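Local coordinates for probable 3-hydroxybutyryl-CoA dehydrogenase (Escherichia coli, PDB 3MOG), which catalyses the NAD-dependent oxidation of 3-hydroxyadipyl-CoA to 3-oxoadipyl-CoA in phenylacetate degradation, at residues S200-A205 and G229-T234; Q209-E214 and L380-Y385; D319-E324 and I335-P340; T329-A334 and A357-D362; V341-K346 and P386-W391. All coordinates share one frame; numbering follows the deposited sequence.

Interaction 1 of 5, residues S200-A205 and G229-T234; sequences SEAWRA and GPLELT
Thr234 OG1 is the best-held polar atom here, gripped by two bonds. It donates to Leu231 O at 2.6 Å, meeting a lone pair in the carbonyl plane, and it accepts from Gln239 NE2. The first torsion (chi1 64°) places OG1 between the backbone N and the carbonyl carbon, from where it folds back onto its own helix. The same hydroxyl meets the tip of the Trp203 indole, with OG1 3.7 Å from Trp203 CZ2. Leu231 slides past the indole in the opposite direction and sets CD2 over one face, 3.8 Å from the centroid of the six-membered ring of Trp203 and 7° off its normal, a CH-pi contact. Ala202 CB packs on the same leucine methyl, 3.8 Å from Leu231 CD2, and touches Pro230 CG at 3.6 Å. Helices 200-205 and 230-234, both in the first 3-hydroxyacyl-CoA dehydrogenase C-terminal domain, cross steeply, their N-to-C directions 106° apart and their axes 9.9 Å apart at closest approach. Asp217 of helix 213-223 accepts from Leu231 N and Glu232 N, holding the first turn of helix 230-237, while Val264 and Leu268 of helix 263-270 also touch Trp203. No hydrogen bond joins the two segments, so this buried helix-helix crossing relies on apolar surface and the indole face, with the threonine hydroxyl satisfied elsewhere.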
# COMPACT_ATOMS: atom_id res chain seq x y z
N SER C 200 12.29 -10.40 8.20
CA SER C 200 11.96 -10.04 6.83
C SER C 200 13.16 -9.74 5.93
O SER C 200 13.09 -9.94 4.71
CB SER C 200 10.94 -8.89 6.79
OG SER C 200 11.52 -7.68 7.23
N GLU C 201 14.27 -9.28 6.52
CA GLU C 201 15.49 -9.18 5.71
C GLU C 201 16.01 -10.55 5.21
O GLU C 201 16.41 -10.68 4.04
CB GLU C 201 16.58 -8.32 6.37
CG GLU C 201 16.27 -6.81 6.33
CD GLU C 201 16.06 -6.26 4.92
OE1 GLU C 201 15.16 -5.42 4.72
OE2 GLU C 201 16.81 -6.66 4.00
N ALA C 202 15.93 -11.56 6.07
CA ALA C 202 16.27 -12.94 5.72
C ALA C 202 15.39 -13.55 4.60
O ALA C 202 15.91 -14.15 3.66
CB ALA C 202 16.18 -13.78 6.92
N TRP C 203 14.07 -13.42 4.71
CA TRP C 203 13.18 -13.86 3.62
C TRP C 203 13.49 -13.21 2.27
O TRP C 203 13.45 -13.89 1.23
CB TRP C 203 11.72 -13.62 3.99
CG TRP C 203 11.26 -14.42 5.18
CD1 TRP C 203 10.78 -13.94 6.36
CD2 TRP C 203 11.21 -15.85 5.28
NE1 TRP C 203 10.44 -14.97 7.20
CE2 TRP C 203 10.70 -16.16 6.57
CE3 TRP C 203 11.54 -16.91 4.41
CZ2 TRP C 203 10.52 -17.48 7.01
CZ3 TRP C 203 11.36 -18.22 4.86
CH2 TRP C 203 10.85 -18.49 6.15
N ARG C 204 13.83 -11.92 2.28
CA ARG C 204 14.21 -11.23 1.05
C ARG C 204 15.51 -11.77 0.47
O ARG C 204 15.61 -11.97 -0.74
CB ARG C 204 14.31 -9.73 1.28
CG ARG C 204 13.00 -9.02 1.06
CD ARG C 204 13.20 -7.56 1.22
NE ARG C 204 13.82 -6.95 0.05
CZ ARG C 204 13.26 -5.96 -0.63
NH1 ARG C 204 12.07 -5.50 -0.27
NH2 ARG C 204 13.89 -5.43 -1.67
N ALA C 205 16.48 -12.01 1.34
CA ALA C 205 17.76 -12.60 0.95
C ALA C 205 17.52 -14.00 0.37
O ALA C 205 17.99 -14.31 -0.71
CB ALA C 205 18.72 -12.65 2.16
N GLY C 229 19.93 -17.58 14.42
CA GLY C 229 19.67 -17.03 13.09
C GLY C 229 18.19 -16.90 12.83
O GLY C 229 17.39 -17.69 13.35
N PRO C 230 17.79 -15.89 12.03
CA PRO C 230 16.36 -15.60 11.87
C PRO C 230 15.55 -16.76 11.26
O PRO C 230 14.43 -16.97 11.67
CB PRO C 230 16.36 -14.40 10.92
CG PRO C 230 17.62 -14.51 10.15
CD PRO C 230 18.63 -15.04 11.16
N LEU C 231 16.13 -17.52 10.34
CA LEU C 231 15.35 -18.54 9.63
C LEU C 231 15.14 -19.78 10.49
O LEU C 231 14.02 -20.26 10.65
CB LEU C 231 15.98 -18.85 8.27
CG LEU C 231 16.07 -17.64 7.32
CD1 LEU C 231 17.10 -17.86 6.24
CD2 LEU C 231 14.73 -17.31 6.69
N GLU C 232 16.21 -20.25 11.12
CA GLU C 232 16.09 -21.29 12.15
C GLU C 232 15.12 -20.91 13.28
O GLU C 232 14.31 -21.74 13.69
CB GLU C 232 17.47 -21.64 12.72
CG GLU C 232 17.43 -22.82 13.67
CD GLU C 232 18.81 -23.24 14.15
OE1 GLU C 232 19.82 -22.79 13.57
OE2 GLU C 232 18.86 -24.03 15.12
N LEU C 233 15.19 -19.67 13.76
CA LEU C 233 14.25 -19.17 14.78
C LEU C 233 12.80 -19.18 14.28
O LEU C 233 11.90 -19.51 15.05
CB LEU C 233 14.64 -17.77 15.26
CG LEU C 233 13.90 -17.15 16.46
CD1 LEU C 233 14.21 -17.90 17.74
CD2 LEU C 233 14.24 -15.68 16.62
N THR C 234 12.56 -18.86 13.01
CA THR C 234 11.20 -19.02 12.48
C THR C 234 10.73 -20.49 12.45
O THR C 234 9.56 -20.77 12.70
CB THR C 234 10.98 -18.39 11.09
OG1 THR C 234 11.79 -19.04 10.11
CG2 THR C 234 11.31 -16.91 11.11

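Interaction 2 of 5, residues Q209-E214 and L380-Y385; sequences QVAAPE and LQIADY
Val210 CG2 sits over the centre of one face of the Tyr385 ring, 3.4 Å from its centroid and 13° off the normal. This is a close CH-pi contact, since the methyl stands only 3.3 Å above the ring plane. The two side chains cross at about a right angle. Tyr385 carries CG anti to its backbone N (chi1 -173°), while Val210 has CG1 anti to N and CG2 beside it, so that CG1 reaches Tyr385 CB at 3.8 Å while CG2 takes the ring. An alanine in place of Tyr385 would remove the ring that Val210 CG2 covers and would probably loosen the packing of this turn against the strand end. Farther out, Val210 CG1 approaches Ile382 CD1 at 4.0 Å, and Ala211 CB meets Ile382 CG2 at 3.6 Å. The polar edge is a single backbone bond: Ala383 N donates to Val210 O at 3.0 Å, nearly straight at 169° and in the carbonyl plane. Val210 is presented by a Schellman motif, in which Gln209, with positive phi, ends helix 196-207. In the second segment, Asp384 is the centre of an inverse gamma turn, closed by a weak bond from Tyr385 N to Ala383 O. The contact thus joins the C-terminal domain holding helices 196-207 and 213-223, at the turn between them, to the reduced Rossmann-fold domain at the exit of strand 378-381; Val215 of helix 213-223 touches Ile382, and Arg204 of helix 196-207 touches Tyr385.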
# COMPACT_ATOMS: atom_id res chain seq x y z
N GLN C 209 18.08 -15.68 -3.53
CA GLN C 209 19.16 -16.71 -3.53
C GLN C 209 20.55 -16.10 -3.31
O GLN C 209 21.54 -16.46 -3.97
CB GLN C 209 19.11 -17.59 -4.80
CG GLN C 209 17.84 -18.46 -4.93
CD GLN C 209 17.68 -19.10 -6.31
OE1 GLN C 209 16.63 -18.99 -6.94
NE2 GLN C 209 18.73 -19.77 -6.78
N VAL C 210 20.60 -15.15 -2.38
CA VAL C 210 21.82 -14.46 -2.00
C VAL C 210 22.77 -15.46 -1.39
O VAL C 210 23.96 -15.44 -1.66
CB VAL C 210 21.50 -13.35 -0.96
CG1 VAL C 210 22.76 -12.71 -0.42
CG2 VAL C 210 20.63 -12.30 -1.60
N ALA C 211 22.20 -16.34 -0.57
CA ALA C 211 22.93 -17.36 0.18
C ALA C 211 21.94 -18.43 0.59
O ALA C 211 20.74 -18.18 0.61
CB ALA C 211 23.57 -16.75 1.42
N ALA C 212 22.47 -19.61 0.92
CA ALA C 212 21.72 -20.69 1.58
C ALA C 212 21.19 -20.21 2.94
O ALA C 212 21.78 -19.32 3.56
CB ALA C 212 22.64 -21.94 1.76
N PRO C 213 20.07 -20.80 3.42
CA PRO C 213 19.52 -20.35 4.71
C PRO C 213 20.49 -20.49 5.88
O PRO C 213 20.51 -19.64 6.78
CB PRO C 213 18.29 -21.25 4.92
CG PRO C 213 18.27 -22.23 3.78
CD PRO C 213 19.14 -21.69 2.70
N GLU C 214 21.29 -21.56 5.84
CA GLU C 214 22.33 -21.84 6.84
C GLU C 214 23.39 -20.76 6.87
O GLU C 214 23.96 -20.48 7.91
CB GLU C 214 23.05 -23.18 6.55
CG GLU C 214 22.17 -24.33 6.10
CD GLU C 214 22.07 -24.42 4.58
OE1 GLU C 214 23.12 -24.61 3.91
OE2 GLU C 214 20.94 -24.33 4.05
N LEU C 380 32.74 -16.55 4.56
CA LEU C 380 31.67 -17.14 3.75
C LEU C 380 31.39 -16.27 2.54
O LEU C 380 31.22 -15.06 2.68
CB LEU C 380 30.38 -17.29 4.56
CG LEU C 380 30.37 -18.25 5.74
CD1 LEU C 380 29.14 -18.03 6.56
CD2 LEU C 380 30.43 -19.70 5.26
N GLN C 381 31.33 -16.87 1.35
CA GLN C 381 31.11 -16.10 0.13
C GLN C 381 29.66 -16.16 -0.33
O GLN C 381 29.09 -17.25 -0.47
CB GLN C 381 32.05 -16.56 -0.98
CG GLN C 381 32.15 -15.56 -2.12
CD GLN C 381 33.24 -15.89 -3.13
OE1 GLN C 381 34.03 -16.82 -2.95
NE2 GLN C 381 33.28 -15.10 -4.20
N ILE C 382 29.07 -14.98 -0.57
CA ILE C 382 27.66 -14.89 -0.99
C ILE C 382 27.51 -14.05 -2.25
O ILE C 382 28.50 -13.57 -2.78
CB ILE C 382 26.76 -14.35 0.16
CG1 ILE C 382 27.13 -12.91 0.51
CG2 ILE C 382 26.88 -15.23 1.42
CD1 ILE C 382 26.22 -12.28 1.60
N ALA C 383 26.28 -13.84 -2.72
CA ALA C 383 26.07 -12.97 -3.88
C ALA C 383 26.36 -11.49 -3.56
O ALA C 383 26.39 -11.10 -2.39
CB ALA C 383 24.67 -13.15 -4.45
N ASP C 384 26.62 -10.70 -4.60
CA ASP C 384 26.92 -9.28 -4.50
C ASP C 384 25.62 -8.49 -4.25
O ASP C 384 25.06 -7.86 -5.14
CB ASP C 384 27.65 -8.83 -5.77
CG ASP C 384 28.36 -7.49 -5.61
OD1 ASP C 384 28.45 -6.95 -4.49
OD2 ASP C 384 28.83 -6.96 -6.64
N TYR C 385 25.18 -8.55 -3.00
CA TYR C 385 23.88 -8.09 -2.56
C TYR C 385 24.06 -6.80 -1.73
O TYR C 385 24.79 -6.80 -0.74
CB TYR C 385 23.30 -9.20 -1.69
CG TYR C 385 21.88 -9.05 -1.22
CD1 TYR C 385 20.81 -8.95 -2.14
CD2 TYR C 385 21.58 -9.10 0.14
CE1 TYR C 385 19.50 -8.87 -1.70
CE2 TYR C 385 20.26 -9.02 0.59
CZ TYR C 385 19.23 -8.91 -0.34
OH TYR C 385 17.93 -8.82 0.11

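Interaction 3 of 5, residues D319-E324 and I335-P340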
# COMPACT_ATOMS: atom_id res chain seq x y z
N ASP C 319 46.28 -4.28 -5.16
CA ASP C 319 45.37 -3.44 -5.95
C ASP C 319 43.88 -3.62 -5.57
O ASP C 319 43.02 -2.86 -6.04
CB ASP C 319 45.57 -3.66 -7.45
CG ASP C 319 45.43 -5.12 -7.86
OD1 ASP C 319 45.66 -6.01 -7.02
OD2 ASP C 319 45.08 -5.37 -9.04
N VAL C 320 43.59 -4.62 -4.73
CA VAL C 320 42.24 -4.93 -4.27
C VAL C 320 41.80 -3.99 -3.15
O VAL C 320 42.48 -3.87 -2.13
CB VAL C 320 42.13 -6.35 -3.70
CG1 VAL C 320 40.67 -6.79 -3.56
CG2 VAL C 320 42.91 -7.32 -4.56
N LEU C 321 40.65 -3.35 -3.34
CA LEU C 321 39.99 -2.67 -2.23
C LEU C 321 39.06 -3.64 -1.54
O LEU C 321 38.15 -4.20 -2.16
CB LEU C 321 39.23 -1.42 -2.69
CG LEU C 321 40.04 -0.24 -3.25
CD1 LEU C 321 39.14 0.97 -3.43
CD2 LEU C 321 41.21 0.14 -2.37
N LEU C 322 39.32 -3.88 -0.26
CA LEU C 322 38.42 -4.61 0.61
C LEU C 322 37.63 -3.56 1.38
O LEU C 322 38.19 -2.82 2.21
CB LEU C 322 39.19 -5.51 1.57
CG LEU C 322 38.34 -6.29 2.57
CD1 LEU C 322 37.51 -7.34 1.86
CD2 LEU C 322 39.20 -6.92 3.67
N ILE C 323 36.33 -3.47 1.09
CA ILE C 323 35.50 -2.37 1.56
C ILE C 323 34.34 -2.92 2.37
O ILE C 323 33.59 -3.79 1.89
CB ILE C 323 35.00 -1.48 0.39
CG1 ILE C 323 36.19 -0.95 -0.44
CG2 ILE C 323 34.16 -0.30 0.90
CD1 ILE C 323 35.82 -0.16 -1.71
N GLU C 324 34.23 -2.47 3.61
CA GLU C 324 33.06 -2.73 4.44
C GLU C 324 31.81 -2.14 3.76
O GLU C 324 31.86 -1.03 3.26
CB GLU C 324 33.25 -2.13 5.83
CG GLU C 324 34.28 -2.88 6.68
CD GLU C 324 34.17 -2.54 8.15
OE1 GLU C 324 35.08 -1.88 8.67
OE2 GLU C 324 33.17 -2.94 8.79
N ILE C 335 33.77 -0.91 -11.06
CA ILE C 335 33.79 -0.17 -12.31
C ILE C 335 34.00 1.34 -12.10
O ILE C 335 34.60 2.00 -12.95
CB ILE C 335 32.59 -0.50 -13.25
CG1 ILE C 335 31.35 0.32 -12.90
CG2 ILE C 335 32.32 -2.03 -13.26
CD1 ILE C 335 30.45 0.57 -14.08
N ARG C 336 33.55 1.87 -10.97
CA ARG C 336 33.78 3.28 -10.66
C ARG C 336 35.26 3.56 -10.41
O ARG C 336 35.79 4.60 -10.82
CB ARG C 336 32.96 3.73 -9.45
CG ARG C 336 31.79 4.63 -9.81
CD ARG C 336 31.03 5.07 -8.59
NE ARG C 336 31.91 5.64 -7.58
CZ ARG C 336 31.69 5.61 -6.27
NH1 ARG C 336 30.59 5.02 -5.80
NH2 ARG C 336 32.56 6.16 -5.44
N LEU C 337 35.91 2.62 -9.76
CA LEU C 337 37.29 2.81 -9.32
C LEU C 337 38.32 2.11 -10.22
O LEU C 337 39.52 2.27 -9.99
CB LEU C 337 37.44 2.37 -7.85
CG LEU C 337 36.57 3.11 -6.82
CD1 LEU C 337 36.47 2.34 -5.51
CD2 LEU C 337 37.06 4.55 -6.57
N ALA C 338 37.86 1.35 -11.22
CA ALA C 338 38.72 0.60 -12.17
C ALA C 338 39.74 -0.35 -11.51
O ALA C 338 40.86 -0.52 -12.01
CB ALA C 338 39.42 1.57 -13.14
N ARG C 339 39.34 -0.94 -10.38
CA ARG C 339 40.19 -1.79 -9.55
C ARG C 339 39.29 -2.95 -9.15
O ARG C 339 38.08 -2.80 -9.18
CB ARG C 339 40.60 -1.06 -8.27
CG ARG C 339 41.44 0.18 -8.46
CD ARG C 339 41.31 1.12 -7.27
NE ARG C 339 41.98 0.60 -6.07
CZ ARG C 339 43.29 0.66 -5.84
NH1 ARG C 339 44.12 1.19 -6.74
NH2 ARG C 339 43.78 0.16 -4.72
N PRO C 340 39.88 -4.11 -8.77
CA PRO C 340 39.06 -5.16 -8.18
C PRO C 340 38.61 -4.76 -6.79
O PRO C 340 39.33 -4.03 -6.10
CB PRO C 340 40.03 -6.35 -8.08
CG PRO C 340 41.18 -6.00 -8.92
CD PRO C 340 41.29 -4.52 -8.87
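Arg339 lays one face of its guanidinium over the backbone carbonyl of Asp319, whose O stands 3.2 Å above the plane, offset to the rim. The nearest nitrogen, Arg339 NH2, is 3.4 Å from Asp319 O, but the angle is too poor, so it is a polar contact over the face, not a hydrogen bond. A bend at chi3 (71°) folds the arginine chain back across the strand, where Leu321 CG meets the guanidinium at its edge, in plane and 3.5 Å from Arg339 NE. A serine in place of Arg339 would lose this cover over Asp319 O and the Leu321 side chain, and would probably leave the strand start more open to solvent. Beyond the arginine, the Leu321 and Leu337 side chains cross at about a right angle, CD1 to CD1 3.7 Å. The Pro340 ring packs against Asp319, with Pro340 CD 3.7 Å from Asp319 O. The one hydrogen bond between the segments runs from Leu321 N to Pro340 O at 3.1 Å, well aligned at 160°; Val320 CA adds a CH...O contact to the same carbonyl. Together they tie the end of the helix-to-strand turn to the start of strand 320-324 in the beta-alpha-beta unit made with helix 330-337 and strand 341-345. The strand pairing continues with Val342, while Ala364 of helix 362-373 touches both Val320 and Pro340.

Interaction 4 of 5, residues T329-A334 and A357-D362; sequences TAQALA and AAVNPD
Gln331 makes the polar part of the contact through OE1. Its CG stands anti to the backbone N (chi1 -168°) and the chain then bends at chi2 (81°), which brings OE1 to the backbone of the turn at 357-360. There Val359 N donates to Gln331 OE1 at 3.2 Å, meeting a lone pair in the plane of the amide carbonyl. Ala358 N is equally close to OE1, but its angle is poor and it is not counted as a bond. The loop receiving the amide is a type I beta turn, closed by Asn360 N to Ala357 O at 2.8 Å. Val359 puts CG1 in the crowded position between its backbone N and carbonyl carbon, which sets that methyl against Ala334 CB at 3.7 Å. Small side chains make up the rest: Ala357 CB lies 3.7 Å from Ala334 CB and 3.8 Å from Ala330 CB, and these alanines are consistent with the close approach of Gln331 CA and Ala357 CA, 4.4 Å apart. Gln331 also packs on Leu469 of the second subunit. At the start of the helix, Thr329 adopts chi1 64° so that OG1 accepts from Ala332 N at 3.0 Å, while the carboxylate of Asp384 takes the amides of Ala330 and Gln331. The arrangement is an N-capped helix whose first turns pack on the type I turn that follows strand 351-356, within the reduced Rossmann-fold domain.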
# COMPACT_ATOMS: atom_id res chain seq x y z
N THR C 329 27.19 -2.17 -4.32
CA THR C 329 27.73 -3.47 -4.70
C THR C 329 29.23 -3.36 -5.01
O THR C 329 29.72 -2.32 -5.41
CB THR C 329 27.03 -4.06 -5.95
OG1 THR C 329 27.27 -3.21 -7.07
CG2 THR C 329 25.52 -4.22 -5.72
N ALA C 330 29.92 -4.48 -4.82
CA ALA C 330 31.30 -4.64 -5.26
C ALA C 330 31.47 -4.27 -6.73
O ALA C 330 32.40 -3.54 -7.08
CB ALA C 330 31.76 -6.08 -5.00
N GLN C 331 30.53 -4.72 -7.57
CA GLN C 331 30.55 -4.41 -9.00
C GLN C 331 30.46 -2.92 -9.31
O GLN C 331 31.21 -2.41 -10.15
CB GLN C 331 29.46 -5.20 -9.76
CG GLN C 331 29.60 -5.16 -11.31
CD GLN C 331 30.63 -6.16 -11.90
OE1 GLN C 331 31.59 -6.57 -11.25
NE2 GLN C 331 30.42 -6.54 -13.16
N ALA C 332 29.57 -2.20 -8.62
CA ALA C 332 29.45 -0.76 -8.85
C ALA C 332 30.73 -0.03 -8.46
O ALA C 332 31.17 0.88 -9.16
CB ALA C 332 28.25 -0.17 -8.12
N LEU C 333 31.33 -0.44 -7.33
CA LEU C 333 32.58 0.16 -6.87
C LEU C 333 33.72 -0.17 -7.82
O LEU C 333 34.51 0.72 -8.18
CB LEU C 333 32.91 -0.28 -5.43
CG LEU C 333 31.92 0.21 -4.36
CD1 LEU C 333 32.19 -0.44 -3.01
CD2 LEU C 333 31.93 1.73 -4.23
N ALA C 334 33.77 -1.42 -8.27
CA ALA C 334 34.86 -1.91 -9.12
C ALA C 334 34.92 -1.20 -10.46
O ALA C 334 36.01 -0.90 -10.95
CB ALA C 334 34.80 -3.44 -9.29
N ALA C 357 33.32 -8.59 -6.76
CA ALA C 357 32.79 -8.09 -8.02
C ALA C 357 33.04 -9.14 -9.10
O ALA C 357 34.11 -9.74 -9.15
CB ALA C 357 33.45 -6.79 -8.38
N ALA C 358 32.02 -9.40 -9.92
CA ALA C 358 32.13 -10.32 -11.07
C ALA C 358 33.38 -10.08 -11.91
O ALA C 358 33.99 -11.03 -12.39
CB ALA C 358 30.89 -10.20 -11.96
N VAL C 359 33.75 -8.80 -12.04
CA VAL C 359 34.92 -8.32 -12.79
C VAL C 359 36.28 -8.62 -12.11
O VAL C 359 37.33 -8.42 -12.74
CB VAL C 359 34.76 -6.79 -13.11
CG1 VAL C 359 35.31 -5.91 -11.99
CG2 VAL C 359 35.41 -6.43 -14.44
N ASN C 360 36.27 -9.09 -10.86
CA ASN C 360 37.51 -9.50 -10.19
C ASN C 360 38.13 -10.71 -10.86
O ASN C 360 37.42 -11.67 -11.19
CB ASN C 360 37.29 -9.87 -8.72
CG ASN C 360 37.11 -8.66 -7.82
OD1 ASN C 360 36.87 -7.55 -8.28
ND2 ASN C 360 37.20 -8.88 -6.51
N PRO C 361 39.46 -10.66 -11.09
CA PRO C 361 40.20 -11.88 -11.34
C PRO C 361 40.27 -12.64 -10.03
O PRO C 361 40.46 -12.02 -8.97
CB PRO C 361 41.59 -11.39 -11.74
CG PRO C 361 41.42 -9.93 -12.08
CD PRO C 361 40.30 -9.46 -11.21
N ASP C 362 40.13 -13.96 -10.11
CA ASP C 362 40.08 -14.83 -8.92
C ASP C 362 41.31 -14.71 -8.02
O ASP C 362 41.26 -15.08 -6.85
CB ASP C 362 39.83 -16.29 -9.33
CG ASP C 362 38.46 -16.50 -9.99
OD1 ASP C 362 37.94 -15.57 -10.64
OD2 ASP C 362 37.89 -17.61 -9.86

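Interaction 5 of 5, residues V341-K346 and P386-W391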
# COMPACT_ATOMS: atom_id res chain seq x y z
N VAL C 341 37.43 -5.25 -6.38
CA VAL C 341 36.83 -4.92 -5.09
C VAL C 341 36.18 -6.15 -4.46
O VAL C 341 35.43 -6.89 -5.11
CB VAL C 341 35.79 -3.76 -5.21
CG1 VAL C 341 35.09 -3.50 -3.88
CG2 VAL C 341 36.44 -2.47 -5.66
N VAL C 342 36.49 -6.38 -3.19
CA VAL C 342 35.74 -7.32 -2.38
C VAL C 342 34.95 -6.51 -1.32
O VAL C 342 35.52 -5.69 -0.59
CB VAL C 342 36.64 -8.40 -1.73
CG1 VAL C 342 35.82 -9.38 -0.88
CG2 VAL C 342 37.40 -9.16 -2.80
N VAL C 343 33.64 -6.73 -1.27
CA VAL C 343 32.80 -6.11 -0.24
C VAL C 343 32.69 -7.06 0.97
O VAL C 343 32.42 -8.24 0.82
CB VAL C 343 31.41 -5.71 -0.81
CG1 VAL C 343 30.37 -5.57 0.29
CG2 VAL C 343 31.52 -4.40 -1.59
N ILE C 344 32.91 -6.53 2.17
CA ILE C 344 32.82 -7.33 3.39
C ILE C 344 31.69 -6.84 4.31
O ILE C 344 31.41 -5.64 4.41
CB ILE C 344 34.18 -7.42 4.14
CG1 ILE C 344 34.08 -8.25 5.41
CG2 ILE C 344 34.73 -6.05 4.49
CD1 ILE C 344 35.40 -8.42 6.13
N ASP C 345 31.07 -7.80 4.97
CA ASP C 345 29.96 -7.59 5.88
C ASP C 345 30.39 -8.21 7.19
O ASP C 345 30.35 -9.43 7.35
CB ASP C 345 28.77 -8.36 5.32
CG ASP C 345 27.50 -8.14 6.09
OD1 ASP C 345 26.66 -9.08 6.12
OD2 ASP C 345 27.31 -7.04 6.65
N LYS C 346 30.81 -7.38 8.14
CA LYS C 346 31.35 -7.90 9.40
C LYS C 346 30.99 -7.06 10.60
O LYS C 346 30.84 -5.84 10.47
CB LYS C 346 32.88 -8.07 9.34
CG LYS C 346 33.67 -6.78 9.14
CD LYS C 346 35.11 -6.88 9.66
CE LYS C 346 35.95 -5.68 9.20
NZ LYS C 346 37.32 -5.65 9.80
N PRO C 386 23.40 -5.71 -2.15
CA PRO C 386 23.46 -4.41 -1.49
C PRO C 386 23.26 -4.50 0.01
O PRO C 386 22.29 -5.10 0.47
CB PRO C 386 22.32 -3.63 -2.15
CG PRO C 386 22.25 -4.17 -3.52
CD PRO C 386 22.56 -5.66 -3.37
N GLY C 387 24.20 -3.96 0.79
CA GLY C 387 24.08 -3.97 2.24
C GLY C 387 24.34 -5.32 2.87
O GLY C 387 24.42 -5.43 4.10
N MET C 388 24.49 -6.35 2.03
CA MET C 388 24.74 -7.73 2.43
C MET C 388 23.72 -8.24 3.45
O MET C 388 22.52 -8.17 3.18
CB MET C 388 26.21 -7.93 2.87
CG MET C 388 27.23 -7.49 1.81
SD MET C 388 27.37 -8.65 0.44
CE MET C 388 28.71 -9.61 1.11
N LEU C 389 24.17 -8.72 4.61
CA LEU C 389 23.27 -9.44 5.52
C LEU C 389 23.17 -8.84 6.90
O LEU C 389 22.09 -8.41 7.33
CB LEU C 389 23.68 -10.92 5.63
CG LEU C 389 23.59 -11.78 4.36
CD1 LEU C 389 24.02 -13.21 4.65
CD2 LEU C 389 22.17 -11.75 3.74
N ILE C 390 24.30 -8.82 7.59
CA ILE C 390 24.40 -8.37 8.95
C ILE C 390 24.06 -6.89 9.01
O ILE C 390 23.15 -6.50 9.73
CB ILE C 390 25.83 -8.63 9.50
CG1 ILE C 390 26.07 -10.13 9.70
CG2 ILE C 390 26.08 -7.85 10.78
CD1 ILE C 390 27.57 -10.51 9.86
N TRP C 391 24.78 -6.08 8.22
CA TRP C 391 24.62 -4.63 8.27
C TRP C 391 23.25 -4.21 7.78
O TRP C 391 22.65 -3.32 8.37
CB TRP C 391 25.76 -3.89 7.55
CG TRP C 391 26.95 -3.75 8.46
CD1 TRP C 391 27.93 -4.68 8.67
CD2 TRP C 391 27.23 -2.66 9.35
NE1 TRP C 391 28.83 -4.23 9.61
CE2 TRP C 391 28.42 -2.99 10.05
CE3 TRP C 391 26.60 -1.44 9.61
CZ2 TRP C 391 28.99 -2.14 11.00
CZ3 TRP C 391 27.17 -0.58 10.55
CH2 TRP C 391 28.36 -0.94 11.24
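Asp345 brings both carboxylate oxygens to the start of helix 390-406, where three consecutive backbone amides satisfy them. OD1 accepts twice: Ile390 N comes to its syn lone pair at 2.8 Å, and Leu389 N reaches the same Asp345 OD1 at 2.9 Å from well above the carboxylate plane. OD2 takes Trp391 N on its syn lone pair at 3.1 Å. The aspartate is extended for this task, with CG anti to the backbone N (chi1 -175°). Three N-H groups at a helix N-terminus, in a buried setting, would probably stabilise the ionised carboxylate and lower its pKa. A fourth bond is separate: Trp391 NE1 donates to Lys346 O at 2.7 Å, nearly straight at 168°, with the oxygen in the indole plane and the donor above the carbonyl plane. This bond limits the ring's rotation; Asp345 OD2 also lies at the indole edge, in its plane, 3.2 Å from Trp391 CD1. Apolar cover comes from Met388, which slides past Asp345 with CB 3.5 Å from Asp345 CG; bent at chi2 and chi3, it also meets Val343. Strand 341-345 runs between strands 320-324 and 351-356, and Thr353 of the latter touches Asp345. The contact joins this inner strand of the reduced Rossmann-fold domain to the head of helix 390-406 in the second C-terminal domain, where Arg440 of helix 438-452 packs on Trp391.

Interactions 3 and 4 share helix 330-337, their centres 7 Å apart, one at its C-terminal end and the turn beyond it, the other at its first turns. Asp384 couples interaction 2 to interaction 4: its OD1 lies 2.9 Å from Ala330 N, and OD2 3.0 Å from Gln331 N. Interaction 5 meets interaction 4 where Asn360 ND2 reaches Val341 O at 3.0 Å, and meets interaction 3 through the pairing of strands 320-324 and 341-345. Interaction 2, centred 11 Å from interaction 5 and 12 Å from interaction 1, bridges the sheet to the helices of 196-237. Interaction 1 is about 30 Å from interaction 3 between centres. No cofactor or substrate takes part in these contacts.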